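PDB 2OU3: tellurite resistance protein of COG3793 from Nostoc punctiforme, which is of uncertain function but binds zinc and an indole carbaldehyde, and is probably linked to tellurite resistance. Local coordinates for residues D28-Y32 / R86-V90; L37-K41 / A101-S105; Q94-L98 / A123-I128. All coordinates share one frame; numbering follows the deposited sequence. Where two conformers were deposited one is given.

Contact 1: D28-Y32 / R86-V90. With I3A (1H-indole-3-carbaldehyde), chain E.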
loop_
_atom_site.group_PDB
_atom_site.type_symbol
_atom_site.label_atom_id
_atom_site.label_comp_id
_atom_site.label_asym_id
_atom_site.label_seq_id
_atom_site.Cartn_x
_atom_site.Cartn_y
_atom_site.Cartn_z
ATOM N N ASP A 28 12.410 -13.165 -8.323
ATOM C CA ASP A 28 12.851 -12.319 -7.219
ATOM C C ASP A 28 11.775 -12.099 -6.160
ATOM O O ASP A 28 12.077 -12.126 -4.966
ATOM C CB ASP A 28 13.390 -10.970 -7.701
ATOM C CG ASP A 28 14.880 -11.017 -8.099
ATOM O OD1 ASP A 28 15.562 -12.046 -7.832
ATOM O OD2 ASP A 28 15.377 -9.986 -8.643
ATOM N N SER A 29 10.522 -11.897 -6.578
ATOM C CA SER A 29 9.436 -11.782 -5.609
ATOM C C SER A 29 9.351 -13.050 -4.781
ATOM O O SER A 29 9.197 -12.998 -3.551
ATOM C CB SER A 29 8.077 -11.485 -6.292
ATOM O OG SER A 29 8.051 -10.171 -6.862
ATOM N N SER A 30 9.469 -14.193 -5.451
ATOM C CA SER A 30 9.442 -15.497 -4.789
ATOM C C SER A 30 10.561 -15.671 -3.750
ATOM O O SER A 30 10.304 -15.991 -2.592
ATOM C CB SER A 30 9.548 -16.613 -5.855
ATOM O OG SER A 30 9.518 -17.906 -5.268
ATOM N N ILE A 31 11.794 -15.423 -4.176
ATOM C CA ILE A 31 12.966 -15.534 -3.308
ATOM C C ILE A 31 12.863 -14.551 -2.126
ATOM O O ILE A 31 13.086 -14.927 -0.962
ATOM C CB ILE A 31 14.282 -15.343 -4.111
ATOM C CG1 ILE A 31 14.482 -16.484 -5.113
ATOM C CG2 ILE A 31 15.491 -15.312 -3.185
ATOM C CD1 ILE A 31 15.489 -16.165 -6.215
ATOM N N TYR A 32 12.457 -13.314 -2.418
ATOM C CA TYR A 32 12.260 -12.311 -1.377
ATOM C C TYR A 32 11.256 -12.788 -0.328
ATOM O O TYR A 32 11.541 -12.741 0.883
ATOM C CB TYR A 32 11.777 -11.011 -1.991
ATOM C CG TYR A 32 11.363 -9.935 -0.992
ATOM C CD1 TYR A 32 12.303 -9.098 -0.416
ATOM C CD2 TYR A 32 10.027 -9.759 -0.638
ATOM C CE1 TYR A 32 11.932 -8.116 0.494
ATOM C CE2 TYR A 32 9.650 -8.790 0.261
ATOM C CZ TYR A 32 10.585 -7.955 0.811
ATOM O OH TYR A 32 10.175 -6.978 1.692
ATOM N N ARG A 86 20.365 -16.781 -3.578
ATOM C CA ARG A 86 19.790 -17.191 -4.839
ATOM C C ARG A 86 19.587 -16.019 -5.790
ATOM O O ARG A 86 19.431 -16.233 -6.989
ATOM C CB ARG A 86 18.488 -17.970 -4.629
ATOM C CG ARG A 86 18.714 -19.311 -3.978
ATOM C CD ARG A 86 17.412 -20.029 -3.622
ATOM N NE ARG A 86 17.716 -21.081 -2.668
ATOM C CZ ARG A 86 16.856 -21.652 -1.831
ATOM N NH1 ARG A 86 15.569 -21.315 -1.803
ATOM N NH2 ARG A 86 17.329 -22.567 -0.996
ATOM N N SER A 87 19.623 -14.785 -5.275
ATOM C CA SER A 87 19.429 -13.600 -6.102
ATOM C C SER A 87 20.319 -12.429 -5.716
ATOM O O SER A 87 20.331 -12.021 -4.545
ATOM C CB SER A 87 17.998 -13.147 -5.934
ATOM O OG SER A 87 17.808 -11.840 -6.445
ATOM N N PRO A 88 21.014 -11.817 -6.691
ATOM C CA PRO A 88 21.780 -10.609 -6.333
ATOM C C PRO A 88 20.936 -9.455 -5.820
ATOM O O PRO A 88 21.455 -8.629 -5.062
ATOM C CB PRO A 88 22.436 -10.189 -7.647
ATOM C CG PRO A 88 22.457 -11.466 -8.481
ATOM C CD PRO A 88 21.166 -12.154 -8.113
ATOM N N GLN A 89 19.681 -9.388 -6.250
ATOM C CA GLN A 89 18.748 -8.333 -5.836
ATOM C C GLN A 89 18.255 -8.596 -4.429
ATOM O O GLN A 89 18.282 -7.719 -3.576
ATOM C CB GLN A 89 17.537 -8.249 -6.779
ATOM C CG GLN A 89 17.861 -7.726 -8.201
ATOM C CD GLN A 89 18.652 -8.717 -9.036
ATOM O OE1 GLN A 89 18.193 -9.853 -9.303
ATOM N NE2 GLN A 89 19.846 -8.304 -9.471
ATOM N N VAL A 90 17.854 -9.832 -4.149
ATOM C CA VAL A 90 17.439 -10.149 -2.781
ATOM C C VAL A 90 18.622 -10.005 -1.788
ATOM O O VAL A 90 18.450 -9.672 -0.621
ATOM C CB VAL A 90 16.733 -11.528 -2.686
ATOM C CG1 VAL A 90 16.275 -11.834 -1.221
ATOM C CG2 VAL A 90 15.540 -11.536 -3.622
HETATM O O I3A E . 9.437 -8.491 -5.087
HETATM C "C3'" I3A E . 9.250 -7.747 -4.127
HETATM C C3 I3A E . 10.446 -7.184 -3.454
HETATM C C2 I3A E . 10.391 -6.293 -2.417
HETATM N N I3A E . 11.685 -5.977 -2.073
HETATM C C8 I3A E . 12.576 -6.632 -2.847
HETATM C C9 I3A E . 11.841 -7.463 -3.809
HETATM C C4 I3A E . 12.516 -8.229 -4.772
HETATM C C5 I3A E . 13.891 -8.218 -4.768
HETATM C C6 I3A E . 14.617 -7.427 -3.862
HETATM C C7 I3A E . 13.955 -6.648 -2.926
#
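One wall of the indole-carbaldehyde pocket is built where Asp28 and Tyr32 on helix 26-41 meet Val90 in the loop that runs toward helix 94-106, with Ser87 of that loop bonded to Asp28 behind it. The loop is shaped by an ST motif: Ser87 OG accepts the backbone N-H of Val90 at 3.1 Å, almost straight at 175°. The same hydroxyl donates to Asp28 OD1 at 2.6 Å, approaching from above the carboxylate plane, 43° out of it. Serine suits the place because one small group can both accept from its own loop and donate to the helix. The other carboxylate oxygen, OD2, is hydrogen-bonded to Tyr161 OH of the second subunit, so the aspartate joins loop, helix and dimer partner.

Beside this polar link Val90 supplies the apolar part. Its CG2 lies 3.8 Å from Ile31 CG2 and also packs on the CB of Tyr32, while the other branch of Ile31 carries CD1 away from Val90, against the CB atoms of Arg86 and Ser87. Tyr32 has CG anti to its N (chi1 173°), which lays one ring face against the ligand; Asp96 and Ser100 bond its hydroxyl. I3A C2 sits 3.5 Å above the plane of the Tyr32 ring, over its centre. At the aldehyde end of the ligand, Ser29 OG donates to I3A O at 2.8 Å.

Contact 2: L37-K41 / A101-S105. With ZN (zinc ion), chain C.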
loop_
_atom_site.group_PDB
_atom_site.type_symbol
_atom_site.label_atom_id
_atom_site.label_comp_id
_atom_site.label_asym_id
_atom_site.label_seq_id
_atom_site.Cartn_x
_atom_site.Cartn_y
_atom_site.Cartn_z
ATOM N N LEU A 37 9.501 -15.187 4.917
ATOM C CA LEU A 37 8.886 -16.266 5.674
ATOM C C LEU A 37 9.898 -16.994 6.543
ATOM O O LEU A 37 9.601 -17.315 7.706
ATOM C CB LEU A 37 8.202 -17.277 4.752
ATOM C CG LEU A 37 7.002 -16.766 3.974
ATOM C CD1 LEU A 37 6.569 -17.813 2.967
ATOM C CD2 LEU A 37 5.880 -16.397 4.963
ATOM N N THR A 38 11.090 -17.254 5.999
ATOM C CA THR A 38 12.154 -17.851 6.791
ATOM C C THR A 38 12.471 -16.984 8.016
ATOM O O THR A 38 12.638 -17.490 9.118
ATOM C CB THR A 38 13.440 -18.016 5.981
ATOM O OG1 THR A 38 13.134 -18.718 4.790
ATOM C CG2 THR A 38 14.490 -18.781 6.760
ATOM N N CYS A 39 12.564 -15.685 7.785
ATOM C CA CYS A 39 12.878 -14.714 8.815
ATOM C C CYS A 39 11.796 -14.672 9.906
ATOM O O CYS A 39 12.109 -14.731 11.082
ATOM C CB CYS A 39 13.056 -13.334 8.156
ATOM S SG CYS A 39 14.065 -12.116 9.009
ATOM N N ALA A 40 10.536 -14.562 9.495
ATOM C CA ALA A 40 9.421 -14.520 10.433
ATOM C C ALA A 40 9.345 -15.821 11.236
ATOM O O ALA A 40 9.157 -15.791 12.449
ATOM C CB ALA A 40 8.119 -14.290 9.707
ATOM N N LYS A 41 9.493 -16.958 10.556
ATOM C CA LYS A 41 9.434 -18.262 11.231
ATOM C C LYS A 41 10.654 -18.448 12.145
ATOM O O LYS A 41 10.524 -18.926 13.276
ATOM C CB LYS A 41 9.345 -19.384 10.206
ATOM C CG LYS A 41 8.975 -20.744 10.778
ATOM C CD LYS A 41 9.302 -21.846 9.780
ATOM C CE LYS A 41 8.778 -23.203 10.256
ATOM N NZ LYS A 41 8.690 -24.169 9.145
ATOM N N ALA A 101 9.290 -9.034 7.610
ATOM C CA ALA A 101 9.207 -10.107 8.602
ATOM C C ALA A 101 8.586 -9.631 9.920
ATOM O O ALA A 101 7.768 -10.331 10.535
ATOM C CB ALA A 101 10.596 -10.697 8.876
ATOM N N ILE A 102 8.953 -8.422 10.329
ATOM C CA ILE A 102 8.347 -7.790 11.519
ATOM C C ILE A 102 6.851 -7.622 11.329
ATOM O O ILE A 102 6.074 -7.985 12.206
ATOM C CB ILE A 102 8.997 -6.427 11.807
ATOM C CG1 ILE A 102 10.438 -6.642 12.268
ATOM C CG2 ILE A 102 8.178 -5.612 12.874
ATOM C CD1 ILE A 102 11.356 -5.384 12.170
ATOM N N TRP A 103 6.444 -7.066 10.182
ATOM C CA TRP A 103 5.023 -6.866 9.871
ATOM C C TRP A 103 4.277 -8.194 9.814
ATOM O O TRP A 103 3.178 -8.303 10.330
ATOM C CB TRP A 103 4.836 -6.133 8.552
ATOM C CG TRP A 103 4.783 -4.677 8.665
ATOM C CD1 TRP A 103 5.802 -3.796 8.494
ATOM C CD2 TRP A 103 3.631 -3.908 9.007
ATOM N NE1 TRP A 103 5.343 -2.499 8.669
ATOM C CE2 TRP A 103 4.019 -2.542 9.006
ATOM C CE3 TRP A 103 2.312 -4.237 9.335
ATOM C CZ2 TRP A 103 3.129 -1.530 9.295
ATOM C CZ3 TRP A 103 1.432 -3.224 9.620
ATOM C CH2 TRP A 103 1.840 -1.896 9.608
ATOM N N VAL A 104 4.887 -9.203 9.199
ATOM C CA VAL A 104 4.285 -10.538 9.184
ATOM C C VAL A 104 4.078 -11.090 10.610
ATOM O O VAL A 104 3.033 -11.638 10.899
ATOM C CB VAL A 104 5.128 -11.526 8.373
ATOM C CG1 VAL A 104 4.634 -12.957 8.590
ATOM C CG2 VAL A 104 5.063 -11.161 6.864
ATOM N N SER A 105 5.088 -10.971 11.454
ATOM C CA SER A 105 5.045 -11.457 12.807
ATOM C C SER A 105 3.962 -10.706 13.602
ATOM O O SER A 105 3.332 -11.245 14.491
ATOM C CB SER A 105 6.410 -11.272 13.451
ATOM O OG SER A 105 7.364 -12.145 12.876
HETATM ZN ZN ZN C . 3.106 -13.062 15.480
HETATM O O HOH W 1 2.643 -15.021 16.566
HETATM O O HOH W 2 2.459 -11.786 17.154
#
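Cys39 and Ala40, in the last turn of helix 26-41, lie against Ala101, Val104 and Ser105 of helix 94-106. Cys39 comes first along the chain. Its CB touches Ala101 CB at 3.7 Å, and in one of two conformers its SG, anti to the backbone N with a chi1 of -156°, also lies by the same methyl. A small, weakly polar side chain fits here, since it meets a methyl across the contact and Met122 of helix 113-126 packs on the Cys39 side chain as well.

Ala40 follows, and its CA comes within 4.8 Å of the CA of Ala101. Such a short separation is possible because both residues end at CB. The Ala101 methyl lies over the backbone of the partner helix, 3.9 Å from Ala40 N. The Ala40 methyl in turn points into the other helix, with Val104 CG1 and Ser105 OG each 3.9 Å from Ala40 CB. This is an alanine-lined helix-helix crossing in the all-helical TerB-like fold: the local axes approach to 8.6 Å and cross at -55°. Val104 continues the apolar surface away from the crossing, where its side chain meets Glu50, Trp53 and Ala54 of helix 48-60.

Opposite Ala40, Ser105 can present a hydroxyl to a methyl because its polar need is met within its own helix. Ser105 OG donates to Ala101 O at 3.0 Å, tilted 34° from the carbonyl plane, while the routine helical N-H of Ser105 reaches that oxygen from the opposite face. The backbone oxygen of Ser105 serves a different purpose: Ser105 O binds the zinc ion at 2.1 Å, and Glu50, Asp108, Glu115 and two waters complete the site.

Contact 3: Q94-L98 / A123-I128. With I3A (1H-indole-3-carbaldehyde), chain E.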
loop_
_atom_site.group_PDB
_atom_site.type_symbol
_atom_site.label_atom_id
_atom_site.label_comp_id
_atom_site.label_asym_id
_atom_site.label_seq_id
_atom_site.Cartn_x
_atom_site.Cartn_y
_atom_site.Cartn_z
ATOM N N GLN A 94 18.352 -6.891 2.732
ATOM C CA GLN A 94 18.357 -7.379 4.121
ATOM C C GLN A 94 17.418 -6.605 5.043
ATOM O O GLN A 94 16.666 -7.208 5.789
ATOM C CB GLN A 94 19.774 -7.391 4.700
ATOM C CG GLN A 94 20.702 -8.495 4.117
ATOM C CD GLN A 94 21.371 -8.113 2.808
ATOM O OE1 GLN A 94 21.077 -7.067 2.209
ATOM N NE2 GLN A 94 22.270 -8.975 2.346
ATOM N N ARG A 95 17.465 -5.270 5.002
ATOM C CA ARG A 95 16.630 -4.467 5.905
ATOM C C ARG A 95 15.155 -4.554 5.512
ATOM O O ARG A 95 14.267 -4.580 6.349
ATOM C CB ARG A 95 17.064 -3.018 5.914
ATOM C CG ARG A 95 18.483 -2.812 6.443
ATOM C CD ARG A 95 18.823 -1.337 6.425
ATOM N NE ARG A 95 20.216 -1.103 6.761
ATOM C CZ ARG A 95 20.720 0.094 7.040
ATOM N NH1 ARG A 95 19.970 1.186 7.020
ATOM N NH2 ARG A 95 21.978 0.190 7.350
ATOM N N ASP A 96 14.932 -4.601 4.211
ATOM C CA ASP A 96 13.621 -4.711 3.610
ATOM C C ASP A 96 12.983 -6.048 4.049
ATOM O O ASP A 96 11.848 -6.095 4.500
ATOM C CB ASP A 96 13.860 -4.588 2.103
ATOM C CG ASP A 96 12.596 -4.641 1.246
ATOM O OD1 ASP A 96 11.463 -4.830 1.757
ATOM O OD2 ASP A 96 12.799 -4.436 0.010
ATOM N N ILE A 97 13.743 -7.131 3.939
ATOM C CA ILE A 97 13.269 -8.430 4.343
ATOM C C ILE A 97 12.857 -8.377 5.839
ATOM O O ILE A 97 11.806 -8.890 6.225
ATOM C CB ILE A 97 14.398 -9.528 4.161
ATOM C CG1 ILE A 97 14.639 -9.865 2.667
ATOM C CG2 ILE A 97 14.068 -10.802 4.974
ATOM C CD1 ILE A 97 16.046 -10.486 2.364
ATOM N N LEU A 98 13.722 -7.797 6.664
ATOM C CA LEU A 98 13.494 -7.765 8.136
ATOM C C LEU A 98 12.220 -7.036 8.480
ATOM O O LEU A 98 11.428 -7.502 9.291
ATOM C CB LEU A 98 14.678 -7.115 8.841
ATOM C CG LEU A 98 14.740 -7.485 10.330
ATOM C CD1 LEU A 98 15.298 -8.917 10.327
ATOM C CD2 LEU A 98 15.619 -6.591 11.177
ATOM N N ALA A 123 18.406 -10.916 12.108
ATOM C CA ALA A 123 19.205 -9.726 11.778
ATOM C C ALA A 123 20.684 -9.980 11.913
ATOM O O ALA A 123 21.469 -9.462 11.123
ATOM C CB ALA A 123 18.786 -8.533 12.623
ATOM N N THR A 124 21.086 -10.780 12.906
ATOM C CA THR A 124 22.481 -11.173 13.023
ATOM C C THR A 124 22.934 -11.976 11.788
ATOM O O THR A 124 24.000 -11.700 11.200
ATOM C CB THR A 124 22.688 -11.967 14.304
ATOM O OG1 THR A 124 21.986 -11.309 15.370
ATOM C CG2 THR A 124 24.155 -12.063 14.607
ATOM N N ILE A 125 22.125 -12.949 11.401
ATOM C CA ILE A 125 22.375 -13.748 10.193
ATOM C C ILE A 125 22.455 -12.856 8.968
ATOM O O ILE A 125 23.354 -13.003 8.148
ATOM C CB ILE A 125 21.301 -14.827 10.006
ATOM C CG1 ILE A 125 21.430 -15.879 11.122
ATOM C CG2 ILE A 125 21.447 -15.498 8.622
ATOM C CD1 ILE A 125 20.224 -16.814 11.267
ATOM N N LEU A 126 21.542 -11.893 8.884
ATOM C CA LEU A 126 21.535 -10.908 7.798
ATOM C C LEU A 126 22.613 -9.835 7.885
ATOM O O LEU A 126 22.798 -9.077 6.933
ATOM C CB LEU A 126 20.156 -10.252 7.706
ATOM C CG LEU A 126 19.016 -11.129 7.223
ATOM C CD1 LEU A 126 17.772 -10.307 7.260
ATOM C CD2 LEU A 126 19.269 -11.677 5.809
ATOM N N GLY A 127 23.330 -9.749 9.004
ATOM C CA GLY A 127 24.370 -8.741 9.164
ATOM C C GLY A 127 23.885 -7.330 9.487
ATOM O O GLY A 127 24.622 -6.346 9.300
ATOM N N ILE A 128 22.674 -7.225 10.016
ATOM C CA ILE A 128 22.065 -5.925 10.348
ATOM C C ILE A 128 22.409 -5.597 11.807
ATOM O O ILE A 128 22.200 -6.431 12.692
ATOM C CB ILE A 128 20.507 -5.979 10.184
ATOM C CG1 ILE A 128 20.109 -6.437 8.774
ATOM C CG2 ILE A 128 19.860 -4.632 10.506
ATOM C CD1 ILE A 128 18.596 -6.686 8.595
HETATM O O I3A E . 9.437 -8.491 -5.087
HETATM C "C3'" I3A E . 9.250 -7.747 -4.127
HETATM C C3 I3A E . 10.446 -7.184 -3.454
HETATM C C2 I3A E . 10.391 -6.293 -2.417
HETATM N N I3A E . 11.685 -5.977 -2.073
HETATM C C8 I3A E . 12.576 -6.632 -2.847
HETATM C C9 I3A E . 11.841 -7.463 -3.809
HETATM C C4 I3A E . 12.516 -8.229 -4.772
HETATM C C5 I3A E . 13.891 -8.218 -4.768
HETATM C C6 I3A E . 14.617 -7.427 -3.862
HETATM C C7 I3A E . 13.955 -6.648 -2.926
HETATM O O HOH W 3 23.445 -10.878 4.241
#
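Gln94, at the start of helix 94-106, packs by its aliphatic part on Leu126 and Ile128, either side of Gly127 in the Schellman motif that ends helix 113-126. Its CB lies 4.1 Å from Ile128 CD1. The next carbon, CG, passes over the helix end, 3.6 Å from Leu126 O and also against Leu126 CD2. There the chain bends (chi2 84°), turning the amide back so that NE2 bonds Ser91 O and also donates to a water, which makes a weak bond to Leu126 O. Glutamine thus gives methylenes to the apolar contact and an amide to its polar partners.

The motif explains the partner's shape: Gly127, with positive phi, turns the chain, its N and that of Ile128 bonding back to Thr124 O and Ala123 O. Ile128 is thereby brought round to face helix 94-106, and its CD1 lies 3.4 Å from Gln94 O. One turn on, branched Leu98 fills the groove with two methyls: CD1 meets Leu126 CD1, while CD2 lies 4.0 Å from Ala123 CB and 3.9 Å from Ile128 CD1. Away from this interface, Asp96 OD2 accepts the indole N-H, from I3A N, at 2.8 Å and 165°.

Contact 2 is the buried one, its centre about 7 Å from the centre of the chain, whereas contacts 1 and 3 lie farther out, are partly buried and hydrogen-bond to the second subunit. Helix 26-41 serves contacts 1 and 2, and helix 94-106 serves contacts 2 and 3, so contact 2, where the two helices cross, shares one with each of the others. Chemistry follows position: small side chains at the close central crossing, larger aliphatic ones in contact 3, and a serine-carboxylate bond at the loop of contact 1. Contacts 1 and 3 share the indole ligand and meet through Tyr32 OH and Asp96 OD1, 2.5 Å apart; Ile97 and Leu98 of contact 3 pack on Cys39. Zinc belongs to contact 2.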